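Hypothetical protein Rv0793 (Mycobacterium tuberculosis, PDB 1Y0H) is a homodimeric putative monooxygenase of the antibiotic biosynthesis monooxygenase family that might take part in antibiotic biosynthesis or scavenge reactive oxygen species. Local coordinates at residues A79-G82 against E83-R87; D66-G70 against S71-L75. All coordinates share one frame; numbering follows the deposited sequence. Where two conformers were deposited one is given.

Contact 1: residues A79-G82 against E83-R87; sequences AQVG and ELLTR
Gln80, Val81 and Gly82 meet Glu83, Leu84 and Leu85 round a short 3-10 turn that follows helix 72-78 in this ferredoxin-like fold. The carbonyl of Gln80 has two neighbours: Leu84 CG packs against it, and the carboxylate of Glu83 bends back beside it, with OE1 3.1 Å from Gln80 O. Both of these oxygens are acceptors, so nothing bonds them directly. Val81 comes next, and its carbonyl oxygen takes the first 3-10 bond, from Leu84 N to Val81 O at 3.0 Å. Leu85 CG lies against the same oxygen, 3.3 Å from Val81 O. With CG2 anti to the backbone N (chi1 63° for CG1), Val81 sends that methyl obliquely across to Leu85, CG2 to CD1 3.8 Å. The pair carries on into a hydrophobic layer, since both side chains also touch Leu22 of helix 19-35 and Phe12 of strand 6-12. Gly82 repeats the turn one residue on: Leu85 N reaches Gly82 O at 3.2 Å, with an N-H...O angle of 162°. Its own amide points to water. The bend at chi2 (67°) curls Glu83 back over the start of the turn, where one water accepts from Gly82 N at 2.8 Å and donates to Glu83 OE1 at 2.9 Å.

Contact 2: residues D66-G70 against S71-L75; sequences DEHRG and SPHYL. With ACT (acetate ion), chain D; ACT (acetate ion), chain C.
His68 and Tyr74 both hold CG anti to the backbone N (chi1 171° in His68), which brings the two side chains, one from each of two successive helices, across each other at about a right angle. The junction is a break between two helices: helix 62-69 gives way to helix 72-78 through Gly70 and Ser71, with Ser71 as the N-cap of the second. Ser71 OG stands between its own N and carbonyl carbon (chi1 70°), where it accepts from Tyr74 N at 3.2 Å and donates to His68 O at 2.7 Å. The hydroxyl bond lies in the carbonyl plane, whereas Ser71 N approaches the same oxygen from above that plane, so His68 O is gripped by two donors and the end of one helix is tied to the start of the next. His73 lays one ring face over Ser71 OG.

Tyr74 packs closely against this junction. The edge of its ring is turned toward the face of His68 in an offset edge-to-face pair, centroids 5.3 Å apart and planes at 65°. Arg69 CA sits over one face of the phenol in a CH-pi contact, 3.9 Å from the centroid of the Tyr74 ring, while the Arg69 side chain runs alongside Tyr74 in the same direction.

Glu36 OE2 is hydrogen-bonded to both His68 ND1 and His73 NE2, fixing the rotation of the His68 imidazole, which also meets the ring of Tyr59. The other imidazole nitrogen is thereby aimed at an acetate, probably from the crystallisation liquor: His68 NE2 donates to O of the chain C acetate at 2.7 Å. A second acetate takes the phenol, Tyr74 OH to OXT of the chain D ion at 2.6 Å.

In the fold
Contact 2 comes first along the chain and contact 1 follows, their centres about 17 Å apart; helix 72-78 spans the interval, beginning in contact 2 and ending just before contact 1. Contact 2 joins helix 62-69 to helix 72-78, and contact 1 turns the chain toward strand 90-96, an outermost strand of the antiparallel sheet within this chain. Both lean on helix 19-35: His68 and His73 touch Thr33, while Val81 and Leu85 touch Leu22. Both lie within the connection between strands 53-59 and 90-96, contact 2 at the junction of its two helices and contact 1 in the loop that follows. Acetate binds at contact 2, and one also lies about 5 Å from the Val81 side chain, consistent with a pocket beside this connection.

Contact 1: residues A79-G82 against E83-R87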
loop_
_atom_site.group_PDB
_atom_site.type_symbol
_atom_site.label_atom_id
_atom_site.label_comp_id
_atom_site.label_asym_id
_atom_site.label_seq_id
_atom_site.Cartn_x
_atom_site.Cartn_y
_atom_site.Cartn_z
ATOM N N ALA A 79 -7.694 -14.029 -15.542
ATOM C CA ALA A 79 -7.708 -15.353 -16.151
ATOM C C ALA A 79 -6.362 -16.058 -16.114
ATOM O O ALA A 79 -6.305 -17.281 -16.292
ATOM C CB ALA A 79 -8.191 -15.246 -17.596
ATOM N N GLN A 80 -5.286 -15.301 -15.900
ATOM C CA GLN A 80 -3.932 -15.824 -16.084
ATOM C C GLN A 80 -3.052 -15.751 -14.850
ATOM O O GLN A 80 -2.040 -16.442 -14.783
ATOM C CB GLN A 80 -3.180 -15.009 -17.124
ATOM C CG GLN A 80 -3.817 -14.865 -18.451
ATOM C CD GLN A 80 -2.933 -14.062 -19.374
ATOM O OE1 GLN A 80 -1.804 -14.461 -19.696
ATOM N NE2 GLN A 80 -3.430 -12.911 -19.794
ATOM N N VAL A 81 -3.380 -14.854 -13.923
ATOM C CA VAL A 81 -2.447 -14.552 -12.843
ATOM C C VAL A 81 -2.162 -15.716 -11.887
ATOM O O VAL A 81 -0.994 -15.962 -11.526
ATOM C CB VAL A 81 -2.835 -13.266 -12.070
ATOM C CG1 VAL A 81 -4.185 -13.414 -11.374
ATOM C CG2 VAL A 81 -1.722 -12.881 -11.094
ATOM N N GLY A 82 -3.208 -16.434 -11.489
ATOM C CA GLY A 82 -3.088 -17.454 -10.447
ATOM C C GLY A 82 -2.086 -18.541 -10.751
ATOM O O GLY A 82 -1.413 -19.063 -9.851
ATOM N N GLU A 83 -1.991 -18.857 -12.035
ATOM C CA GLU A 83 -1.152 -19.923 -12.558
ATOM C C GLU A 83 0.344 -19.612 -12.436
ATOM O O GLU A 83 1.178 -20.498 -12.650
ATOM C CB GLU A 83 -1.537 -20.179 -14.014
ATOM C CG GLU A 83 -2.956 -20.780 -14.210
ATOM C CD GLU A 83 -4.145 -19.862 -13.840
ATOM O OE1 GLU A 83 -4.005 -18.618 -13.769
ATOM O OE2 GLU A 83 -5.259 -20.407 -13.624
ATOM N N LEU A 84 0.677 -18.360 -12.106
ATOM C CA LEU A 84 2.074 -17.933 -11.972
ATOM C C LEU A 84 2.546 -17.874 -10.520
ATOM O O LEU A 84 3.727 -17.638 -10.255
ATOM C CB LEU A 84 2.260 -16.544 -12.610
ATOM C CG LEU A 84 1.823 -16.438 -14.078
ATOM C CD1 LEU A 84 1.978 -15.026 -14.563
ATOM C CD2 LEU A 84 2.697 -17.361 -14.915
ATOM N N LEU A 85 1.620 -18.087 -9.586
ATOM C CA LEU A 85 1.867 -17.759 -8.178
ATOM C C LEU A 85 1.936 -18.973 -7.273
ATOM O O LEU A 85 1.450 -20.049 -7.614
ATOM C CB LEU A 85 0.778 -16.814 -7.669
ATOM C CG LEU A 85 0.444 -15.609 -8.550
ATOM C CD1 LEU A 85 -0.771 -14.881 -8.015
ATOM C CD2 LEU A 85 1.654 -14.667 -8.683
ATOM N N THR A 86 2.569 -18.785 -6.124
ATOM C CA THR A 86 2.660 -19.827 -5.101
ATOM C C THR A 86 1.413 -19.846 -4.234
ATOM O O THR A 86 1.203 -20.777 -3.463
ATOM C CB THR A 86 3.843 -19.612 -4.153
ATOM O OG1 THR A 86 3.721 -18.331 -3.511
ATOM C CG2 THR A 86 5.172 -19.702 -4.894
ATOM N N ARG A 87 0.612 -18.792 -4.349
ATOM C CA ARG A 87 -0.596 -18.631 -3.548
ATOM C C ARG A 87 -1.430 -17.556 -4.239
ATOM O O ARG A 87 -0.894 -16.782 -5.030
ATOM C CB ARG A 87 -0.221 -18.184 -2.135
ATOM C CG ARG A 87 0.698 -16.963 -2.150
ATOM C CD ARG A 87 1.231 -16.624 -0.790
ATOM N NE ARG A 87 0.258 -15.869 -0.034
ATOM C CZ ARG A 87 0.416 -15.490 1.229
ATOM N NH1 ARG A 87 1.526 -15.803 1.893
ATOM N NH2 ARG A 87 -0.544 -14.800 1.825
HETATM O O HOH W 1 -5.873 -16.836 -12.381
#

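Contact 2: residues D66-G70 against S71-L75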
loop_
_atom_site.group_PDB
_atom_site.type_symbol
_atom_site.label_atom_id
_atom_site.label_comp_id
_atom_site.label_asym_id
_atom_site.label_seq_id
_atom_site.Cartn_x
_atom_site.Cartn_y
_atom_site.Cartn_z
ATOM N N ASP A 66 -15.047 -0.706 -9.205
ATOM C CA ASP A 66 -15.918 -1.688 -9.819
ATOM C C ASP A 66 -15.768 -1.665 -11.332
ATOM O O ASP A 66 -15.709 -2.717 -11.966
ATOM C CB ASP A 66 -17.363 -1.453 -9.383
ATOM C CG ASP A 66 -17.552 -1.680 -7.893
ATOM O OD1 ASP A 66 -16.704 -2.372 -7.289
ATOM O OD2 ASP A 66 -18.541 -1.165 -7.313
ATOM N N GLU A 67 -15.668 -0.469 -11.907
ATOM C CA GLU A 67 -15.434 -0.345 -13.359
ATOM C C GLU A 67 -14.114 -1.011 -13.761
ATOM O O GLU A 67 -14.038 -1.701 -14.782
ATOM C CB GLU A 67 -15.465 1.126 -13.789
ATOM C CG GLU A 67 -16.788 1.845 -13.552
ATOM C CD GLU A 67 -17.838 1.589 -14.630
ATOM O OE1 GLU A 67 -18.849 2.325 -14.642
ATOM O OE2 GLU A 67 -17.667 0.671 -15.467
ATOM N N HIS A 68 -13.086 -0.831 -12.937
ATOM C CA HIS A 68 -11.770 -1.417 -13.199
ATOM C C HIS A 68 -11.869 -2.939 -13.250
ATOM O O HIS A 68 -11.307 -3.583 -14.133
ATOM C CB HIS A 68 -10.795 -0.973 -12.104
ATOM C CG HIS A 68 -9.473 -1.674 -12.144
ATOM N ND1 HIS A 68 -8.609 -1.572 -13.213
ATOM C CD2 HIS A 68 -8.862 -2.476 -11.240
ATOM C CE1 HIS A 68 -7.521 -2.283 -12.965
ATOM N NE2 HIS A 68 -7.649 -2.840 -11.774
ATOM N N ARG A 69 -12.578 -3.489 -12.273
ATOM C CA ARG A 69 -12.725 -4.929 -12.129
ATOM C C ARG A 69 -13.577 -5.568 -13.222
ATOM O O ARG A 69 -13.609 -6.793 -13.329
ATOM C CB ARG A 69 -13.288 -5.247 -10.752
ATOM C CG ARG A 69 -12.279 -5.036 -9.649
ATOM C CD ARG A 69 -12.949 -5.152 -8.298
ATOM N NE ARG A 69 -11.947 -5.270 -7.253
ATOM C CZ ARG A 69 -12.208 -5.344 -5.951
ATOM N NH1 ARG A 69 -13.453 -5.295 -5.506
ATOM N NH2 ARG A 69 -11.201 -5.465 -5.096
ATOM N N GLY A 70 -14.273 -4.746 -14.012
ATOM C CA GLY A 70 -15.045 -5.238 -15.158
ATOM C C GLY A 70 -14.388 -5.017 -16.511
ATOM O O GLY A 70 -14.950 -5.384 -17.558
ATOM N N SER A 71 -13.207 -4.412 -16.491
ATOM C CA SER A 71 -12.512 -3.978 -17.704
ATOM C C SER A 71 -11.859 -5.138 -18.457
ATOM O O SER A 71 -11.523 -6.161 -17.849
ATOM C CB SER A 71 -11.450 -2.939 -17.358
ATOM O OG SER A 71 -10.377 -3.537 -16.654
ATOM N N PRO A 72 -11.677 -4.985 -19.787
ATOM C CA PRO A 72 -11.062 -6.039 -20.585
ATOM C C PRO A 72 -9.661 -6.374 -20.112
ATOM O O PRO A 72 -9.281 -7.549 -20.107
ATOM C CB PRO A 72 -11.024 -5.435 -22.001
ATOM C CG PRO A 72 -12.087 -4.439 -22.003
ATOM C CD PRO A 72 -12.079 -3.844 -20.632
ATOM N N HIS A 73 -8.893 -5.364 -19.717
ATOM C CA HIS A 73 -7.544 -5.625 -19.239
ATOM C C HIS A 73 -7.559 -6.392 -17.915
ATOM O O HIS A 73 -6.771 -7.326 -17.741
ATOM C CB HIS A 73 -6.667 -4.363 -19.193
ATOM C CG HIS A 73 -7.344 -3.161 -18.610
ATOM N ND1 HIS A 73 -8.343 -2.478 -19.269
ATOM C CD2 HIS A 73 -7.128 -2.493 -17.451
ATOM C CE1 HIS A 73 -8.737 -1.461 -18.525
ATOM N NE2 HIS A 73 -8.017 -1.448 -17.418
ATOM N N TYR A 74 -8.463 -6.032 -17.005
ATOM C CA TYR A 74 -8.538 -6.734 -15.726
ATOM C C TYR A 74 -8.950 -8.182 -15.941
ATOM O O TYR A 74 -8.375 -9.088 -15.352
ATOM C CB TYR A 74 -9.495 -6.050 -14.749
ATOM C CG TYR A 74 -9.570 -6.722 -13.391
ATOM C CD1 TYR A 74 -8.671 -6.381 -12.370
ATOM C CD2 TYR A 74 -10.510 -7.717 -13.139
ATOM C CE1 TYR A 74 -8.737 -6.990 -11.119
ATOM C CE2 TYR A 74 -10.581 -8.335 -11.898
ATOM C CZ TYR A 74 -9.694 -7.969 -10.899
ATOM O OH TYR A 74 -9.761 -8.578 -9.668
ATOM N N LEU A 75 -9.947 -8.403 -16.785
ATOM C CA LEU A 75 -10.446 -9.761 -16.977
ATOM C C LEU A 75 -9.407 -10.673 -17.626
ATOM O O LEU A 75 -9.337 -11.863 -17.294
ATOM C CB LEU A 75 -11.763 -9.762 -17.757
ATOM C CG LEU A 75 -12.962 -9.113 -17.056
ATOM C CD1 LEU A 75 -14.167 -9.170 -17.971
ATOM C CD2 LEU A 75 -13.288 -9.716 -15.676
HETATM C C ACT D . -7.064 -8.605 -8.027
HETATM O O ACT D . -6.083 -7.821 -8.145
HETATM O OXT ACT D . -8.164 -8.098 -7.687
HETATM C CH3 ACT D . -6.929 -10.076 -8.272
HETATM C C ACT C . -5.127 -5.248 -10.324
HETATM O O ACT C . -5.423 -4.251 -11.015
HETATM O OXT ACT C . -5.623 -5.314 -9.171
HETATM C CH3 ACT C . -4.210 -6.301 -10.860
#